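Local coordinates for protein haloacid delahogenase-like family hydrolase (Xanthomonas campestris pv. campestris, PDB 2PKE) that probably acts as a magnesium-dependent phosphatase of the haloacid dehalogenase (HAD) superfamily, hydrolysing phosphate esters whose identity is not established, at residues G200-Y205 with A245-Q250; I133-L138 with L189-E194; R228-P231 with G235-A238; F68-K73 with V160-P165; D22-S27 with A115-A120. One frame throughout, in Å; residues are numbered along the deposited sequence.

Overall arrangement
The magnesium ion sits among D19, D21 and N187; four of the contacts lie near it or lead to it, while contact 1 lies away from it. Contacts 2 and 4, with centres 8 Å apart, interlock beside the site: K135 and D192 of contact 2 form salt bridges with E162 and K163 of contact 4, and both contacts touch the second subunit. Contact 5 brings the T23 side chain to about 4 Å from the magnesium ion. It meets contact 3 through W236, which packs on T23, V117 and A120. Contact 3 in turn shares helix 236-250 with contact 1, 13 Å away between centres, so the C-terminal helix links the neighbourhood of the site to strands 227-229 and 202-205.

Contact 1: G200-Y205 with A245-Q250; sequences GGWGIY and AQAGRQ
The indole of W202 lies against Q246, A247 and Q250, joining strand 202-205 of the parallel, Rossmann-like HAD sheet to the last turns of the C-terminal helix 236-250. Strand and helix run nearly antiparallel, at 164°, with 11.6 Å between their axes, and W202 spans most of that separation. The segment begins at G200, whose positive phi closes the preceding helix in a Schellman motif. The carbonyls of G200 and G201 both accept hydrogen bonds from the R226 side chain, and the same arginine makes a cation-pi contact with W202.

W202 itself is directed at the helix. Its CG stands beside the backbone N (chi1 -52°), which, with CB aimed at the helix, brings the six-membered ring to it. Here CZ2 packs 3.6 Å from A247 CB. Q246, with an extended chain, brings its amide to the ring edge: NE2 is 3.5 Å from W202 CZ3, and the amide plane is turned 78° from the indole. No hydrogen bond passes between the segments; W202 NE1 and the Q246 amide have partners outside them. W202 NE1 bonds to the E180 carbonyl, while Q246 gives NE2 to P225 O and pairs OE1 with R228.

Further along the strand, I204 turns to an earlier part of the same helix and touches A239, V240 and L243. At the helix's C-terminal end the exposed Q250 adds one last touch, its OE1 lying near the indole plane 3.8 Å from W202 CH2.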
# COMPACT_ATOMS: atom_id res chain seq x y z
N GLY A 200 -16.51 16.35 11.31
CA GLY A 200 -16.69 17.79 11.39
C GLY A 200 -16.15 18.56 10.19
O GLY A 200 -16.03 19.78 10.26
N GLY A 201 -15.84 17.86 9.11
CA GLY A 201 -15.27 18.50 7.90
C GLY A 201 -16.35 18.90 6.92
O GLY A 201 -17.55 18.90 7.22
N TRP A 202 -15.89 19.25 5.74
CA TRP A 202 -16.71 19.73 4.67
C TRP A 202 -16.48 18.85 3.48
O TRP A 202 -15.48 18.19 3.37
CB TRP A 202 -16.35 21.16 4.30
CG TRP A 202 -16.33 22.10 5.47
CD1 TRP A 202 -15.30 22.31 6.32
CD2 TRP A 202 -17.38 22.96 5.90
NE1 TRP A 202 -15.64 23.24 7.26
CE2 TRP A 202 -16.91 23.67 7.03
CE3 TRP A 202 -18.68 23.20 5.44
CZ2 TRP A 202 -17.70 24.57 7.73
CZ3 TRP A 202 -19.47 24.12 6.15
CH2 TRP A 202 -18.96 24.80 7.27
N GLY A 203 -17.47 18.84 2.59
CA GLY A 203 -17.50 17.91 1.50
C GLY A 203 -17.92 18.56 0.20
O GLY A 203 -18.79 19.42 0.17
N ILE A 204 -17.30 18.12 -0.87
CA ILE A 204 -17.79 18.36 -2.22
C ILE A 204 -18.01 16.99 -2.91
O ILE A 204 -17.08 16.16 -3.02
CB ILE A 204 -16.83 19.20 -3.02
CG1 ILE A 204 -16.78 20.63 -2.43
CG2 ILE A 204 -17.21 19.21 -4.52
CD1 ILE A 204 -15.58 21.44 -2.98
N TYR A 205 -19.23 16.79 -3.36
CA TYR A 205 -19.72 15.58 -3.97
C TYR A 205 -19.90 15.76 -5.47
O TYR A 205 -20.76 16.52 -5.90
CB TYR A 205 -21.03 15.22 -3.37
CG TYR A 205 -21.71 13.99 -3.95
CD1 TYR A 205 -20.99 12.84 -4.20
CD2 TYR A 205 -23.08 13.98 -4.20
CE1 TYR A 205 -21.61 11.70 -4.71
CE2 TYR A 205 -23.72 12.87 -4.71
CZ TYR A 205 -22.98 11.74 -4.97
OH TYR A 205 -23.58 10.59 -5.45
N ALA A 245 -16.16 30.40 2.93
CA ALA A 245 -16.88 31.57 3.43
C ALA A 245 -17.79 31.19 4.61
O ALA A 245 -17.78 31.84 5.62
CB ALA A 245 -17.68 32.20 2.32
N GLN A 246 -18.53 30.09 4.45
CA GLN A 246 -19.43 29.54 5.47
C GLN A 246 -18.65 29.19 6.74
O GLN A 246 -19.05 29.53 7.86
CB GLN A 246 -20.10 28.30 4.87
CG GLN A 246 -21.17 27.62 5.73
CD GLN A 246 -21.94 26.47 5.00
OE1 GLN A 246 -21.87 26.32 3.78
NE2 GLN A 246 -22.63 25.63 5.79
N ALA A 247 -17.51 28.53 6.55
CA ALA A 247 -16.66 28.10 7.68
C ALA A 247 -16.17 29.30 8.51
O ALA A 247 -16.13 29.29 9.77
CB ALA A 247 -15.45 27.29 7.13
N GLY A 248 -15.74 30.32 7.79
CA GLY A 248 -15.25 31.54 8.42
C GLY A 248 -16.30 32.28 9.23
O GLY A 248 -15.99 32.83 10.24
N ARG A 249 -17.56 32.28 8.79
CA ARG A 249 -18.64 32.92 9.55
C ARG A 249 -18.94 32.17 10.86
O ARG A 249 -19.55 32.72 11.77
CB ARG A 249 -19.91 32.99 8.70
CG ARG A 249 -19.96 34.07 7.66
CD ARG A 249 -21.32 34.16 7.01
NE ARG A 249 -21.55 33.14 5.97
CZ ARG A 249 -21.18 33.25 4.69
NH1 ARG A 249 -20.56 34.33 4.24
NH2 ARG A 249 -21.43 32.27 3.84
N GLN A 250 -18.53 30.90 10.93
CA GLN A 250 -18.79 30.06 12.09
C GLN A 250 -17.60 29.89 13.00
O GLN A 250 -17.73 29.24 14.03
CB GLN A 250 -19.19 28.66 11.63
CG GLN A 250 -20.40 28.62 10.72
CD GLN A 250 -20.73 27.20 10.33
OE1 GLN A 250 -19.96 26.27 10.61
NE2 GLN A 250 -21.88 27.01 9.70

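Contact 2: I133-L138 with L189-E194; sequences ITKGDL and LRSDVE
One side-chain hydrogen bond carries this contact: K135 NZ donates to S191 OG over 3.0 Å. The lysine gets there from the setting of its CG, placed between the backbone N and the carbonyl carbon (chi1 74°), from which the rest of the chain runs out straight toward the helix. S191 answers with its hydroxyl beside its own backbone N, and little else meets; the buried surface is only 71 Å².

Among the charged groups, K135 NZ has a stronger partner in E162, with which it forms a salt bridge, so the ammonium joins the serine to a glutamate on a third segment. A second salt bridge, D192 OD1 to K163 NZ, runs alongside, and the same lysine nitrogen also binds the carbonyl of I133. The other carboxylate oxygen of D192 accepts the backbone N of S188.

Backbone bonds shape the first turn of the helix. E194 N reaches L189 O at 2.8 Å in a wider, pi-type turn, while V193 N bonds the same oxygen only weakly. The run N187 to D192 resembles HAD motif IV, and the S191 side chain lies about 7 Å from the magnesium ion.

In the fold, L189 and V193 pack on Y205 of strand 202-205. The K135-S191 bond links the end of strand 129-135 to the helix that follows strand 182-186, with strand 15-18 between those two strands in the sheet.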
# COMPACT_ATOMS: atom_id res chain seq x y z
N ILE A 133 -6.18 11.79 -1.35
CA ILE A 133 -6.45 10.75 -0.37
C ILE A 133 -7.24 9.68 -1.06
O ILE A 133 -8.37 9.89 -1.56
CB ILE A 133 -7.19 11.26 0.87
CG1 ILE A 133 -6.38 12.40 1.47
CG2 ILE A 133 -7.45 10.10 1.90
CD1 ILE A 133 -7.04 13.15 2.67
N THR A 134 -6.66 8.50 -1.08
CA THR A 134 -7.33 7.36 -1.70
C THR A 134 -7.17 6.05 -0.91
O THR A 134 -6.25 5.92 -0.17
CB THR A 134 -6.81 7.12 -3.11
OG1 THR A 134 -7.71 6.19 -3.74
CG2 THR A 134 -5.40 6.55 -3.09
N LYS A 135 -8.12 5.12 -1.04
CA LYS A 135 -7.98 3.81 -0.48
C LYS A 135 -7.54 2.83 -1.55
O LYS A 135 -7.61 3.13 -2.76
CB LYS A 135 -9.25 3.34 0.27
CG LYS A 135 -10.41 2.93 -0.56
CD LYS A 135 -11.69 2.92 0.30
CE LYS A 135 -12.86 2.46 -0.45
NZ LYS A 135 -14.00 2.43 0.51
N GLY A 136 -7.02 1.68 -1.12
CA GLY A 136 -6.67 0.64 -2.03
C GLY A 136 -5.19 0.33 -2.06
O GLY A 136 -4.52 0.32 -1.02
N ASP A 137 -4.73 0.00 -3.26
CA ASP A 137 -3.38 -0.53 -3.52
C ASP A 137 -2.42 0.63 -3.64
O ASP A 137 -2.51 1.48 -4.55
CB ASP A 137 -3.46 -1.42 -4.78
CG ASP A 137 -2.13 -2.09 -5.15
OD1 ASP A 137 -1.06 -1.43 -5.11
OD2 ASP A 137 -2.16 -3.29 -5.52
N LEU A 138 -1.48 0.70 -2.71
CA LEU A 138 -0.52 1.77 -2.68
C LEU A 138 0.29 1.89 -3.95
O LEU A 138 0.48 2.97 -4.47
CB LEU A 138 0.49 1.53 -1.57
CG LEU A 138 1.62 2.54 -1.37
CD1 LEU A 138 1.11 3.88 -0.85
CD2 LEU A 138 2.58 1.94 -0.42
N LEU A 189 -20.30 9.49 -1.95
CA LEU A 189 -20.91 9.92 -0.70
C LEU A 189 -20.46 9.03 0.48
O LEU A 189 -20.01 9.53 1.47
CB LEU A 189 -22.44 9.89 -0.81
CG LEU A 189 -23.24 11.16 -1.18
CD1 LEU A 189 -24.73 11.01 -0.80
CD2 LEU A 189 -22.67 12.38 -0.54
N ARG A 190 -20.60 7.72 0.34
CA ARG A 190 -20.26 6.77 1.41
C ARG A 190 -18.80 6.87 1.85
O ARG A 190 -18.53 6.86 3.03
CB ARG A 190 -20.54 5.32 0.96
CG ARG A 190 -21.13 4.39 2.05
CD ARG A 190 -21.63 3.04 1.44
N SER A 191 -17.86 6.95 0.91
CA SER A 191 -16.41 6.93 1.23
C SER A 191 -15.72 8.27 1.30
O SER A 191 -14.76 8.43 2.06
CB SER A 191 -15.67 6.09 0.19
OG SER A 191 -15.94 4.75 0.42
N ASP A 192 -16.12 9.21 0.46
CA ASP A 192 -15.39 10.43 0.33
C ASP A 192 -15.99 11.52 1.22
O ASP A 192 -15.29 12.21 1.94
CB ASP A 192 -15.32 10.86 -1.15
CG ASP A 192 -14.58 9.84 -2.01
OD1 ASP A 192 -13.54 9.32 -1.53
OD2 ASP A 192 -15.01 9.54 -3.15
N VAL A 193 -17.30 11.63 1.20
CA VAL A 193 -17.98 12.78 1.79
C VAL A 193 -18.49 12.47 3.22
O VAL A 193 -18.23 13.23 4.16
CB VAL A 193 -19.11 13.24 0.81
CG1 VAL A 193 -20.05 14.30 1.46
CG2 VAL A 193 -18.50 13.76 -0.51
N GLU A 194 -19.22 11.39 3.39
CA GLU A 194 -19.91 11.13 4.65
C GLU A 194 -18.95 11.02 5.83
O GLU A 194 -19.20 11.59 6.87
CB GLU A 194 -20.78 9.88 4.57
CG GLU A 194 -22.08 9.99 3.80
CD GLU A 194 -22.82 8.62 3.73
OE1 GLU A 194 -22.52 7.74 4.60
OE2 GLU A 194 -23.69 8.45 2.82

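Contact 3: R228-P231 with G235-A238; sequences REVP and GWPA
V230 and the G235-W236 pair make up the tight part of this contact. The CG1 methyl of V230, held anti to the backbone N (chi1 178°), points at the start of helix 236-250, and V230 CG1 lies 3.6 Å from G235 C. With no side chain on G235, the methyl can rest directly on the bare main chain. It also comes within 3.8 Å of W236 CD1, in the five-membered ring of the indole. The second methyl, CG2, is turned to I204 on the neighbouring strand.

W236 also packs on V117, A120 and I124 of helix 117-125. Its NE1 and the carbonyl of V230 both bond to T206 OG1, so a single hydroxyl ties the two segments together where they make no hydrogen bond of their own.

The other side is loose: P231 turns away from the helix, and it is solvent-exposed along with E229 and A238.

Such a short strand-turn-helix connection, passing through a short loop from edge strand 227-229 into the final helix, is how the Rossmann-like sheet of this HAD core ends.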
# COMPACT_ATOMS: atom_id res chain seq x y z
N ARG A 228 -21.50 20.43 -0.65
CA ARG A 228 -21.99 20.95 -1.95
C ARG A 228 -21.97 19.81 -2.94
O ARG A 228 -21.02 19.00 -2.95
CB ARG A 228 -21.09 22.05 -2.49
CG ARG A 228 -20.96 23.26 -1.59
CD ARG A 228 -22.21 24.11 -1.63
NE ARG A 228 -22.03 25.32 -0.83
CZ ARG A 228 -22.29 25.41 0.47
NH1 ARG A 228 -22.74 24.36 1.17
NH2 ARG A 228 -22.05 26.57 1.09
N GLU A 229 -23.00 19.71 -3.77
CA GLU A 229 -22.95 18.78 -4.87
C GLU A 229 -22.57 19.61 -6.07
O GLU A 229 -23.24 20.59 -6.40
CB GLU A 229 -24.27 18.04 -5.09
CG GLU A 229 -24.08 16.84 -6.02
CD GLU A 229 -25.36 16.09 -6.25
OE1 GLU A 229 -26.29 16.24 -5.43
OE2 GLU A 229 -25.46 15.35 -7.26
N VAL A 230 -21.48 19.22 -6.70
CA VAL A 230 -20.91 19.95 -7.82
C VAL A 230 -20.79 18.99 -9.02
O VAL A 230 -20.05 18.03 -8.94
CB VAL A 230 -19.53 20.49 -7.46
CG1 VAL A 230 -18.93 21.20 -8.67
CG2 VAL A 230 -19.61 21.40 -6.19
N PRO A 231 -21.56 19.23 -10.11
CA PRO A 231 -21.64 18.25 -11.21
C PRO A 231 -20.34 17.97 -11.99
O PRO A 231 -20.14 16.86 -12.42
CB PRO A 231 -22.70 18.85 -12.15
CG PRO A 231 -23.41 19.85 -11.36
CD PRO A 231 -22.46 20.36 -10.33
N GLY A 235 -16.64 23.42 -11.43
CA GLY A 235 -17.31 24.03 -10.25
C GLY A 235 -16.61 23.89 -8.90
O GLY A 235 -17.02 24.51 -7.93
N TRP A 236 -15.51 23.13 -8.84
CA TRP A 236 -14.90 22.83 -7.56
C TRP A 236 -14.28 24.07 -6.88
O TRP A 236 -14.42 24.19 -5.67
CB TRP A 236 -13.79 21.78 -7.69
CG TRP A 236 -14.22 20.37 -8.03
CD1 TRP A 236 -15.45 19.85 -7.92
CD2 TRP A 236 -13.36 19.30 -8.43
NE1 TRP A 236 -15.45 18.52 -8.28
CE2 TRP A 236 -14.18 18.16 -8.61
CE3 TRP A 236 -11.99 19.22 -8.77
CZ2 TRP A 236 -13.66 16.93 -9.04
CZ3 TRP A 236 -11.48 18.02 -9.20
CH2 TRP A 236 -12.31 16.87 -9.32
N PRO A 237 -13.53 24.91 -7.62
CA PRO A 237 -12.88 26.05 -6.96
C PRO A 237 -13.90 27.00 -6.31
O PRO A 237 -13.74 27.38 -5.14
CB PRO A 237 -12.07 26.70 -8.11
CG PRO A 237 -11.88 25.59 -9.12
CD PRO A 237 -13.14 24.83 -9.06
N ALA A 238 -14.98 27.31 -7.03
CA ALA A 238 -16.09 28.13 -6.49
C ALA A 238 -16.72 27.50 -5.23
O ALA A 238 -17.06 28.19 -4.27
CB ALA A 238 -17.19 28.37 -7.58

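Contact 4: F68-K73 with V160-P165; sequences FGYGAK and VSEKDP
Where the helical cap meets the HAD core, beside the active site, Y70 reaches across to E162 in the loop after strand 157-160. Its phenol OH donates to E162 OE2 over a short 2.6 Å and meets the syn lone pair of that oxygen, on the side of the other oxygen. The ring meets its partners edge-on: E162 OE2 and the S161 carbonyl both lie near its plane, with S161 O 3.5 Å from Y70 CD2, and the carboxylate is turned 74° from the ring.

The glutamate is shaped for this. Its chain bends at chi2 (60°), folding the carboxylate back so that OE1 accepts the backbone N of K163 at 2.8 Å, from the anti side and 18° out of the carboxylate plane. With K135 also on OE1, both oxygens are engaged and the group is fixed in rotation. K135 makes a cation-pi contact with the Y70 ring besides, and its positive charge would probably favour an ionised glutamate.

A water molecule backs up the direct bond, accepting from Y70 N at 3.0 Å and donating to S161 O at 2.8 Å. The second subunit lies close by, its E142 bonded to S161 OG.

Next along the loop, K163 sends its ammonium inward to a salt bridge with the metal ligand D19. A lysine so placed is consistent with the conserved lysine of HAD motif III, with the cap resting against the loop that carries it.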
# COMPACT_ATOMS: atom_id res chain seq x y z
N PHE A 68 -7.84 -9.06 1.36
CA PHE A 68 -7.16 -8.38 0.25
C PHE A 68 -7.17 -6.88 0.37
O PHE A 68 -6.30 -6.21 -0.21
CB PHE A 68 -7.83 -8.72 -1.08
CG PHE A 68 -7.81 -10.18 -1.42
CD1 PHE A 68 -6.84 -11.02 -0.96
CD2 PHE A 68 -8.79 -10.71 -2.25
CE1 PHE A 68 -6.85 -12.36 -1.31
CE2 PHE A 68 -8.78 -12.05 -2.59
CZ PHE A 68 -7.83 -12.86 -2.10
N GLY A 69 -8.19 -6.35 1.09
CA GLY A 69 -8.59 -4.95 0.94
C GLY A 69 -9.03 -4.63 -0.51
O GLY A 69 -9.34 -5.53 -1.29
N TYR A 70 -9.04 -3.35 -0.86
CA TYR A 70 -9.52 -2.90 -2.16
C TYR A 70 -8.42 -2.98 -3.22
O TYR A 70 -7.25 -2.91 -2.90
CB TYR A 70 -10.02 -1.46 -2.09
CG TYR A 70 -11.12 -1.27 -1.13
CD1 TYR A 70 -12.44 -1.59 -1.48
CD2 TYR A 70 -10.87 -0.82 0.14
CE1 TYR A 70 -13.46 -1.46 -0.57
CE2 TYR A 70 -11.91 -0.70 1.07
CZ TYR A 70 -13.20 -1.00 0.70
OH TYR A 70 -14.25 -0.86 1.61
N GLY A 71 -8.82 -3.12 -4.47
CA GLY A 71 -7.92 -3.01 -5.62
C GLY A 71 -8.01 -4.15 -6.61
O GLY A 71 -8.64 -5.17 -6.35
N ALA A 72 -7.36 -3.96 -7.75
CA ALA A 72 -7.44 -4.93 -8.88
C ALA A 72 -6.83 -6.29 -8.61
O ALA A 72 -7.25 -7.29 -9.16
CB ALA A 72 -6.76 -4.32 -10.11
N LYS A 73 -5.81 -6.36 -7.78
CA LYS A 73 -5.18 -7.64 -7.50
C LYS A 73 -6.11 -8.62 -6.78
O LYS A 73 -6.25 -9.79 -7.18
CB LYS A 73 -3.85 -7.42 -6.76
CG LYS A 73 -2.74 -8.30 -7.27
CD LYS A 73 -1.39 -7.60 -7.33
CE LYS A 73 -1.02 -6.89 -6.09
NZ LYS A 73 0.34 -6.33 -6.31
N VAL A 160 -4.73 4.85 1.98
CA VAL A 160 -5.22 4.22 3.20
C VAL A 160 -5.89 2.92 2.89
O VAL A 160 -6.25 2.66 1.76
CB VAL A 160 -6.23 5.14 3.90
CG1 VAL A 160 -5.66 6.51 4.10
CG2 VAL A 160 -7.52 5.23 3.13
N SER A 161 -6.11 2.12 3.92
CA SER A 161 -6.81 0.83 3.76
C SER A 161 -8.33 0.97 3.71
O SER A 161 -9.04 0.22 2.98
CB SER A 161 -6.36 -0.11 4.87
OG SER A 161 -5.08 -0.64 4.49
N GLU A 162 -8.85 1.95 4.46
CA GLU A 162 -10.27 2.22 4.44
C GLU A 162 -10.48 3.69 4.68
O GLU A 162 -9.72 4.31 5.44
CB GLU A 162 -11.07 1.41 5.47
CG GLU A 162 -12.60 1.64 5.42
CD GLU A 162 -13.17 1.26 4.09
OE1 GLU A 162 -13.20 2.11 3.18
OE2 GLU A 162 -13.51 0.07 3.91
N LYS A 163 -11.51 4.21 4.04
CA LYS A 163 -11.93 5.60 4.20
C LYS A 163 -13.07 5.65 5.23
O LYS A 163 -14.20 5.39 4.94
CB LYS A 163 -12.38 6.19 2.88
CG LYS A 163 -11.24 6.84 2.08
CD LYS A 163 -11.75 7.39 0.75
CE LYS A 163 -10.70 8.16 0.02
NZ LYS A 163 -11.12 8.40 -1.41
N ASP A 164 -12.71 5.92 6.46
CA ASP A 164 -13.66 5.94 7.56
C ASP A 164 -13.29 7.09 8.45
O ASP A 164 -12.19 7.63 8.31
CB ASP A 164 -13.72 4.57 8.26
CG ASP A 164 -12.37 4.07 8.78
OD1 ASP A 164 -11.47 4.86 9.11
OD2 ASP A 164 -12.24 2.83 8.89
N PRO A 165 -14.19 7.48 9.37
CA PRO A 165 -13.91 8.69 10.18
C PRO A 165 -12.58 8.64 10.92
O PRO A 165 -11.86 9.64 10.97
CB PRO A 165 -15.14 8.80 11.13
CG PRO A 165 -16.21 8.02 10.43
CD PRO A 165 -15.52 6.91 9.70
O HOH W 1 -7.80 -1.41 1.02

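Contact 5: D22-S27 with A115-A120; sequences DTLWKS and AGVREA
This is a buried, mainly apolar contact in which V117 meets L24 and the T23 carbonyl, at the place where the loop after strand 15-18 passes the start of helix 117-125. The side chains of L24 and V117 cross at about a right angle. L24 CD2 lies 3.5 Å from V117 CG1, a close methyl-to-methyl touch. The other methyl of V117, CG2, rests 3.6 Å from the carbonyl oxygen of T23, so one methyl meets the leucine and the other the loop backbone. V117 has CG1 anti to its main-chain nitrogen (chi1 163°), and that setting spreads the two methyls over these neighbouring residues.

The loop is kept compact from within: D22 N bonds to W25 O at 2.7 Å, and a weak bond runs from S27 N to D22 OD1. Backbone bonds from L24 to I114 and from K26 to E112 tie it to the chain leading into the helix. On the helix side, G116 is the N-cap residue, and its carbonyl receives A120 N at 3.1 Å. W236 packs on T23 as well.

T23 is the last residue of what fits the DxDxT signature of HAD motif I. Its CB points away from V117, and OG1 is hydrogen-bonded with D19 and N187, both magnesium ligands. The chemistry therefore divides at this residue: its backbone oxygen meets hydrocarbon, while its hydroxyl serves as a second-shell group that probably helps position the metal-binding side chains.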
# COMPACT_ATOMS: atom_id res chain seq x y z
N ASP A 22 -12.21 8.05 -10.38
CA ASP A 22 -13.54 8.55 -10.72
C ASP A 22 -13.83 9.95 -10.21
O ASP A 22 -14.99 10.40 -10.26
CB ASP A 22 -14.61 7.57 -10.26
CG ASP A 22 -14.31 6.16 -10.68
OD1 ASP A 22 -14.10 5.95 -11.89
OD2 ASP A 22 -14.19 5.31 -9.77
N THR A 23 -12.78 10.63 -9.76
CA THR A 23 -12.82 12.02 -9.31
C THR A 23 -11.79 12.85 -10.15
O THR A 23 -12.16 13.82 -10.83
CB THR A 23 -12.52 12.18 -7.79
OG1 THR A 23 -13.53 11.53 -7.02
CG2 THR A 23 -12.44 13.66 -7.43
N LEU A 24 -10.51 12.46 -10.08
CA LEU A 24 -9.46 13.07 -10.90
C LEU A 24 -9.26 12.37 -12.26
O LEU A 24 -8.87 13.02 -13.23
CB LEU A 24 -8.12 13.11 -10.15
CG LEU A 24 -8.08 13.78 -8.77
CD1 LEU A 24 -6.73 13.52 -8.16
CD2 LEU A 24 -8.37 15.25 -8.90
N TRP A 25 -9.48 11.07 -12.32
CA TRP A 25 -9.25 10.32 -13.56
C TRP A 25 -10.31 9.24 -13.65
O TRP A 25 -10.95 8.91 -12.66
CB TRP A 25 -7.81 9.70 -13.60
CG TRP A 25 -7.44 8.93 -12.38
CD1 TRP A 25 -7.97 7.73 -12.00
CD2 TRP A 25 -6.52 9.30 -11.35
NE1 TRP A 25 -7.43 7.32 -10.82
CE2 TRP A 25 -6.52 8.26 -10.39
CE3 TRP A 25 -5.66 10.40 -11.16
CZ2 TRP A 25 -5.74 8.29 -9.24
CZ3 TRP A 25 -4.87 10.42 -10.03
CH2 TRP A 25 -4.93 9.39 -9.06
N LYS A 26 -10.46 8.65 -14.83
CA LYS A 26 -11.41 7.55 -15.06
C LYS A 26 -10.83 6.24 -14.52
O LYS A 26 -9.64 5.97 -14.67
CB LYS A 26 -11.73 7.44 -16.54
CG LYS A 26 -12.27 8.74 -17.10
CD LYS A 26 -12.83 8.59 -18.49
CE LYS A 26 -13.07 9.96 -19.14
N SER A 27 -11.69 5.47 -13.87
CA SER A 27 -11.28 4.20 -13.25
C SER A 27 -12.36 3.15 -13.41
O SER A 27 -12.10 2.05 -13.83
CB SER A 27 -11.03 4.37 -11.77
OG SER A 27 -10.75 3.15 -11.15
N ALA A 115 -11.99 15.72 -17.86
CA ALA A 115 -12.04 17.08 -18.38
C ALA A 115 -12.20 18.11 -17.28
O ALA A 115 -13.12 18.01 -16.47
CB ALA A 115 -13.19 17.23 -19.40
N GLY A 116 -11.28 19.08 -17.26
CA GLY A 116 -11.34 20.23 -16.35
C GLY A 116 -10.65 20.06 -15.02
O GLY A 116 -10.52 21.02 -14.25
N VAL A 117 -10.19 18.84 -14.74
CA VAL A 117 -9.64 18.53 -13.43
C VAL A 117 -8.35 19.29 -13.16
O VAL A 117 -8.23 19.95 -12.15
CB VAL A 117 -9.47 17.02 -13.25
CG1 VAL A 117 -8.52 16.68 -12.10
CG2 VAL A 117 -10.85 16.38 -13.03
N ARG A 118 -7.41 19.27 -14.10
CA ARG A 118 -6.13 19.91 -13.86
C ARG A 118 -6.30 21.37 -13.58
O ARG A 118 -5.60 21.93 -12.69
CB ARG A 118 -5.17 19.68 -15.05
CG ARG A 118 -3.79 20.22 -14.84
CD ARG A 118 -2.76 19.84 -15.90
NE ARG A 118 -1.64 20.54 -15.36
CZ ARG A 118 -0.68 20.02 -14.62
NH1 ARG A 118 -0.48 18.72 -14.50
NH2 ARG A 118 0.18 20.86 -14.10
N GLU A 119 -7.19 22.04 -14.31
CA GLU A 119 -7.38 23.49 -14.10
C GLU A 119 -8.01 23.76 -12.73
O GLU A 119 -7.63 24.68 -12.09
CB GLU A 119 -8.29 24.15 -15.16
CG GLU A 119 -7.59 24.33 -16.51
CD GLU A 119 -7.62 23.10 -17.42
OE1 GLU A 119 -8.13 22.01 -17.02
OE2 GLU A 119 -7.14 23.25 -18.58
N ALA A 120 -9.02 22.96 -12.37
CA ALA A 120 -9.70 23.03 -11.04
C ALA A 120 -8.67 22.89 -9.90
O ALA A 120 -8.58 23.73 -9.01
CB ALA A 120 -10.75 21.93 -10.97